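Local coordinates for protein prolyl oligopeptidase (Novosphingobium capsulatum, PDB 1YR2) that probably hydrolyses oligopeptides on the carboxyl side of proline, and to a lesser extent alanine, as a serine peptidase of the S9A family, at residues Arg101-Pro114 / Thr445-Ala457. Sequence-based numbering, arbitrary orientation.
Sequences RMKALIDYERFGLP and TPWEPVHLTFDPA
Arg101 meets Thr453 end-on: NH1 and NH2 both donate to OG1, at 3.2 and 3.0 Å, with the hydroxyl oxygen lying in the guanidinium plane. With CG anti to the backbone N (chi1 -168°), a turn about CB-CG (chi2 70°) brings the guanidinium to Thr453, and its NE forms a salt bridge with Asp515. Shortened to an alanine, this position would lose the guanidinium, and Asp515 would probably be left without its charged mate and the Thr453 hydroxyl without both N-H donors. Beside this grip, Leu105 CD2 reaches Phe454 CD1 at 3.6 Å, the leucine lying roughly perpendicular to the phenylalanine side chain. Leu452 CD2 then packs on Tyr108 at CB and the near ring carbons. The two segments contain the covalent links between the two domains of a prolyl oligopeptidase: 101-114 runs from the helix 95-105, packed on the alpha/beta-hydrolase domain, into the first blade of the seven-bladed beta-propeller, and 445-457 returns from the last. Where these linkers run side by side, the Glu109 carboxylate bridges two groups, OE2 accepting from His451 N (3.0 Å, N-H...O angle 162°) through its anti lone pair and OE1 hydrogen-bonded to Trp125 NE1. A water links Glu109 N to His451 O. At the propeller end, Glu448 CB sits over the centre of the Phe111 ring, 3.7 Å from its centroid, a CH-pi contact; its OE2 forms a salt bridge with Arg138. Trp447 is sandwiched between Pro114 CG, 3.9 Å from the centroid of its six-membered ring, and Glu448 CG over the opposite face.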
# COMPACT_ATOMS: atom_id res chain seq x y z
N ARG A 101 15.15 17.83 -5.41
CA ARG A 101 13.80 17.54 -5.83
C ARG A 101 13.09 16.66 -4.80
O ARG A 101 11.95 16.95 -4.41
CB ARG A 101 13.75 16.87 -7.20
CG ARG A 101 12.35 16.80 -7.80
CD ARG A 101 11.86 18.16 -8.20
NE ARG A 101 10.43 18.24 -8.38
CZ ARG A 101 9.56 18.61 -7.42
NH1 ARG A 101 9.93 18.78 -6.14
NH2 ARG A 101 8.29 18.69 -7.73
N MET A 102 13.75 15.59 -4.35
CA MET A 102 13.11 14.64 -3.45
C MET A 102 12.77 15.28 -2.11
O MET A 102 11.67 15.11 -1.64
CB MET A 102 13.94 13.41 -3.19
CG MET A 102 13.12 12.39 -2.39
SD MET A 102 13.78 10.83 -2.51
CE MET A 102 12.54 9.85 -1.36
N LYS A 103 13.71 16.03 -1.54
CA LYS A 103 13.45 16.74 -0.30
C LYS A 103 12.16 17.59 -0.45
O LYS A 103 11.34 17.65 0.44
CB LYS A 103 14.63 17.64 0.06
CG LYS A 103 15.84 16.94 0.72
CD LYS A 103 16.87 17.97 1.29
CE LYS A 103 18.18 17.30 1.72
NZ LYS A 103 19.37 18.25 1.70
N ALA A 104 11.99 18.25 -1.58
CA ALA A 104 10.89 19.19 -1.74
C ALA A 104 9.53 18.46 -1.89
O ALA A 104 8.50 19.07 -1.64
CB ALA A 104 11.13 20.09 -2.90
N LEU A 105 9.58 17.17 -2.24
CA LEU A 105 8.39 16.33 -2.48
C LEU A 105 7.81 15.63 -1.24
O LEU A 105 6.68 15.12 -1.29
CB LEU A 105 8.71 15.24 -3.50
CG LEU A 105 8.92 15.67 -4.94
CD1 LEU A 105 9.41 14.53 -5.78
CD2 LEU A 105 7.64 16.14 -5.51
N ILE A 106 8.57 15.59 -0.13
CA ILE A 106 8.18 14.76 1.06
C ILE A 106 7.02 15.27 1.92
O ILE A 106 6.15 14.50 2.30
CB ILE A 106 9.40 14.58 2.04
CG1 ILE A 106 10.54 13.85 1.36
CG2 ILE A 106 8.97 13.78 3.32
CD1 ILE A 106 10.07 12.60 0.61
N ASP A 107 7.04 16.55 2.26
CA ASP A 107 6.15 17.11 3.25
C ASP A 107 5.13 17.95 2.50
O ASP A 107 5.48 18.91 1.77
CB ASP A 107 6.90 17.94 4.32
CG ASP A 107 7.95 17.11 5.07
OD1 ASP A 107 7.60 16.03 5.62
OD2 ASP A 107 9.18 17.41 5.13
N TYR A 108 3.87 17.57 2.65
CA TYR A 108 2.79 18.35 2.09
C TYR A 108 1.53 18.10 2.93
O TYR A 108 1.42 17.08 3.61
CB TYR A 108 2.55 17.95 0.62
CG TYR A 108 2.52 16.47 0.39
CD1 TYR A 108 1.33 15.74 0.52
CD2 TYR A 108 3.68 15.75 0.10
CE1 TYR A 108 1.30 14.36 0.36
CE2 TYR A 108 3.64 14.35 -0.09
CZ TYR A 108 2.47 13.67 0.05
OH TYR A 108 2.43 12.29 -0.12
N GLU A 109 0.58 19.02 2.86
CA GLU A 109 -0.67 18.88 3.60
C GLU A 109 -1.52 17.71 3.10
O GLU A 109 -1.46 17.31 1.92
CB GLU A 109 -1.47 20.19 3.52
CG GLU A 109 -2.08 20.46 2.17
CD GLU A 109 -2.78 21.82 2.13
OE1 GLU A 109 -3.45 22.17 3.15
OE2 GLU A 109 -2.66 22.51 1.07
N ARG A 110 -2.36 17.19 4.00
CA ARG A 110 -3.26 16.09 3.65
C ARG A 110 -4.60 16.25 4.34
O ARG A 110 -4.67 16.57 5.50
CB ARG A 110 -2.67 14.73 4.05
CG ARG A 110 -1.16 14.59 3.86
CD ARG A 110 -0.59 13.24 4.37
NE ARG A 110 -0.51 13.17 5.84
CZ ARG A 110 -1.40 12.58 6.62
NH1 ARG A 110 -2.46 11.97 6.11
NH2 ARG A 110 -1.22 12.58 7.94
N PHE A 111 -5.66 16.02 3.59
CA PHE A 111 -7.03 16.06 4.09
C PHE A 111 -7.54 14.63 4.21
O PHE A 111 -7.24 13.78 3.36
CB PHE A 111 -7.95 16.87 3.16
CG PHE A 111 -7.71 18.33 3.17
CD1 PHE A 111 -6.70 18.87 2.40
CD2 PHE A 111 -8.48 19.19 3.94
CE1 PHE A 111 -6.49 20.26 2.38
CE2 PHE A 111 -8.29 20.54 3.91
CZ PHE A 111 -7.28 21.07 3.16
N GLY A 112 -8.28 14.35 5.27
CA GLY A 112 -9.03 13.11 5.37
C GLY A 112 -10.37 13.20 4.69
O GLY A 112 -10.86 14.28 4.36
N LEU A 113 -11.02 12.05 4.46
CA LEU A 113 -12.34 12.03 3.92
C LEU A 113 -13.27 12.70 4.94
O LEU A 113 -13.27 12.33 6.12
CB LEU A 113 -12.83 10.61 3.62
CG LEU A 113 -12.21 9.85 2.43
CD1 LEU A 113 -12.32 8.33 2.67
CD2 LEU A 113 -12.86 10.26 1.07
N PRO A 114 -14.09 13.63 4.46
CA PRO A 114 -15.01 14.33 5.34
C PRO A 114 -16.30 13.59 5.68
O PRO A 114 -16.80 12.81 4.88
CB PRO A 114 -15.30 15.59 4.57
CG PRO A 114 -15.06 15.29 3.21
CD PRO A 114 -14.05 14.22 3.12
N THR A 445 -14.88 15.41 -9.01
CA THR A 445 -14.34 16.73 -9.22
C THR A 445 -13.43 17.01 -8.05
O THR A 445 -13.49 16.35 -7.01
CB THR A 445 -15.45 17.83 -9.24
OG1 THR A 445 -16.31 17.66 -8.12
CG2 THR A 445 -16.35 17.71 -10.38
N PRO A 446 -12.59 18.01 -8.18
CA PRO A 446 -11.75 18.41 -7.03
C PRO A 446 -12.51 18.89 -5.81
O PRO A 446 -13.54 19.53 -5.93
CB PRO A 446 -10.87 19.53 -7.62
CG PRO A 446 -10.91 19.27 -9.09
CD PRO A 446 -12.29 18.77 -9.40
N TRP A 447 -12.01 18.57 -4.62
CA TRP A 447 -12.54 19.10 -3.39
C TRP A 447 -11.54 20.14 -2.87
O TRP A 447 -11.23 21.10 -3.57
CB TRP A 447 -12.82 17.94 -2.41
CG TRP A 447 -13.55 18.37 -1.18
CD1 TRP A 447 -14.75 19.06 -1.14
CD2 TRP A 447 -13.15 18.20 0.19
NE1 TRP A 447 -15.09 19.33 0.16
CE2 TRP A 447 -14.13 18.83 1.00
CE3 TRP A 447 -12.07 17.58 0.83
CZ2 TRP A 447 -14.06 18.84 2.40
CZ3 TRP A 447 -11.98 17.59 2.22
CH2 TRP A 447 -12.98 18.24 2.99
N GLU A 448 -11.04 20.01 -1.66
CA GLU A 448 -10.09 20.96 -1.15
C GLU A 448 -8.84 21.02 -1.99
O GLU A 448 -8.22 19.98 -2.27
CB GLU A 448 -9.68 20.65 0.28
CG GLU A 448 -10.81 20.93 1.27
CD GLU A 448 -10.99 22.39 1.55
OE1 GLU A 448 -9.99 23.14 1.55
OE2 GLU A 448 -12.15 22.75 1.79
N PRO A 449 -8.43 22.21 -2.37
CA PRO A 449 -7.09 22.33 -2.98
C PRO A 449 -5.97 21.85 -2.05
O PRO A 449 -6.05 22.04 -0.84
CB PRO A 449 -6.96 23.81 -3.22
CG PRO A 449 -8.33 24.33 -3.28
CD PRO A 449 -9.14 23.50 -2.33
N VAL A 450 -4.94 21.23 -2.62
CA VAL A 450 -3.77 20.75 -1.89
C VAL A 450 -2.54 21.39 -2.52
O VAL A 450 -2.35 21.30 -3.73
CB VAL A 450 -3.67 19.20 -1.99
CG1 VAL A 450 -2.37 18.68 -1.48
CG2 VAL A 450 -4.78 18.55 -1.16
N HIS A 451 -1.70 22.02 -1.71
CA HIS A 451 -0.52 22.67 -2.25
C HIS A 451 0.66 21.68 -2.38
O HIS A 451 1.19 21.21 -1.38
CB HIS A 451 -0.10 23.89 -1.40
CG HIS A 451 1.19 24.50 -1.88
ND1 HIS A 451 1.38 24.89 -3.20
CD2 HIS A 451 2.35 24.77 -1.23
CE1 HIS A 451 2.61 25.37 -3.33
NE2 HIS A 451 3.22 25.30 -2.15
N LEU A 452 1.02 21.35 -3.61
CA LEU A 452 2.15 20.45 -3.89
C LEU A 452 3.19 21.25 -4.68
O LEU A 452 2.90 22.33 -5.18
CB LEU A 452 1.70 19.27 -4.75
CG LEU A 452 0.62 18.35 -4.15
CD1 LEU A 452 0.32 17.25 -5.07
CD2 LEU A 452 1.14 17.82 -2.84
N THR A 453 4.38 20.71 -4.83
CA THR A 453 5.40 21.37 -5.63
C THR A 453 5.30 21.06 -7.14
O THR A 453 6.15 21.50 -7.92
CB THR A 453 6.79 21.01 -5.16
OG1 THR A 453 6.96 19.60 -5.22
CG2 THR A 453 6.99 21.42 -3.67
N PHE A 454 4.31 20.28 -7.53
CA PHE A 454 4.07 19.97 -8.93
C PHE A 454 2.58 19.94 -9.15
O PHE A 454 1.80 19.90 -8.20
CB PHE A 454 4.73 18.62 -9.30
CG PHE A 454 4.18 17.44 -8.52
CD1 PHE A 454 4.70 17.08 -7.29
CD2 PHE A 454 3.15 16.71 -9.03
CE1 PHE A 454 4.16 16.01 -6.58
CE2 PHE A 454 2.63 15.62 -8.33
CZ PHE A 454 3.11 15.28 -7.12
N ASP A 455 2.17 19.89 -10.42
CA ASP A 455 0.77 19.73 -10.78
C ASP A 455 0.53 18.34 -11.32
O ASP A 455 1.05 18.02 -12.38
CB ASP A 455 0.44 20.74 -11.89
CG ASP A 455 -1.03 20.74 -12.28
OD1 ASP A 455 -1.83 19.86 -11.86
OD2 ASP A 455 -1.49 21.64 -13.02
N PRO A 456 -0.25 17.51 -10.63
CA PRO A 456 -0.57 16.17 -11.15
C PRO A 456 -1.04 16.09 -12.61
O PRO A 456 -0.67 15.12 -13.29
CB PRO A 456 -1.65 15.65 -10.18
CG PRO A 456 -1.29 16.34 -8.90
CD PRO A 456 -0.87 17.76 -9.32
N ALA A 457 -1.77 17.08 -13.11
CA ALA A 457 -2.17 17.14 -14.53
C ALA A 457 -1.01 17.37 -15.54
O ALA A 457 -1.21 17.28 -16.75
CB ALA A 457 -3.21 18.24 -14.72
O HOH W 1 0.99 21.43 1.27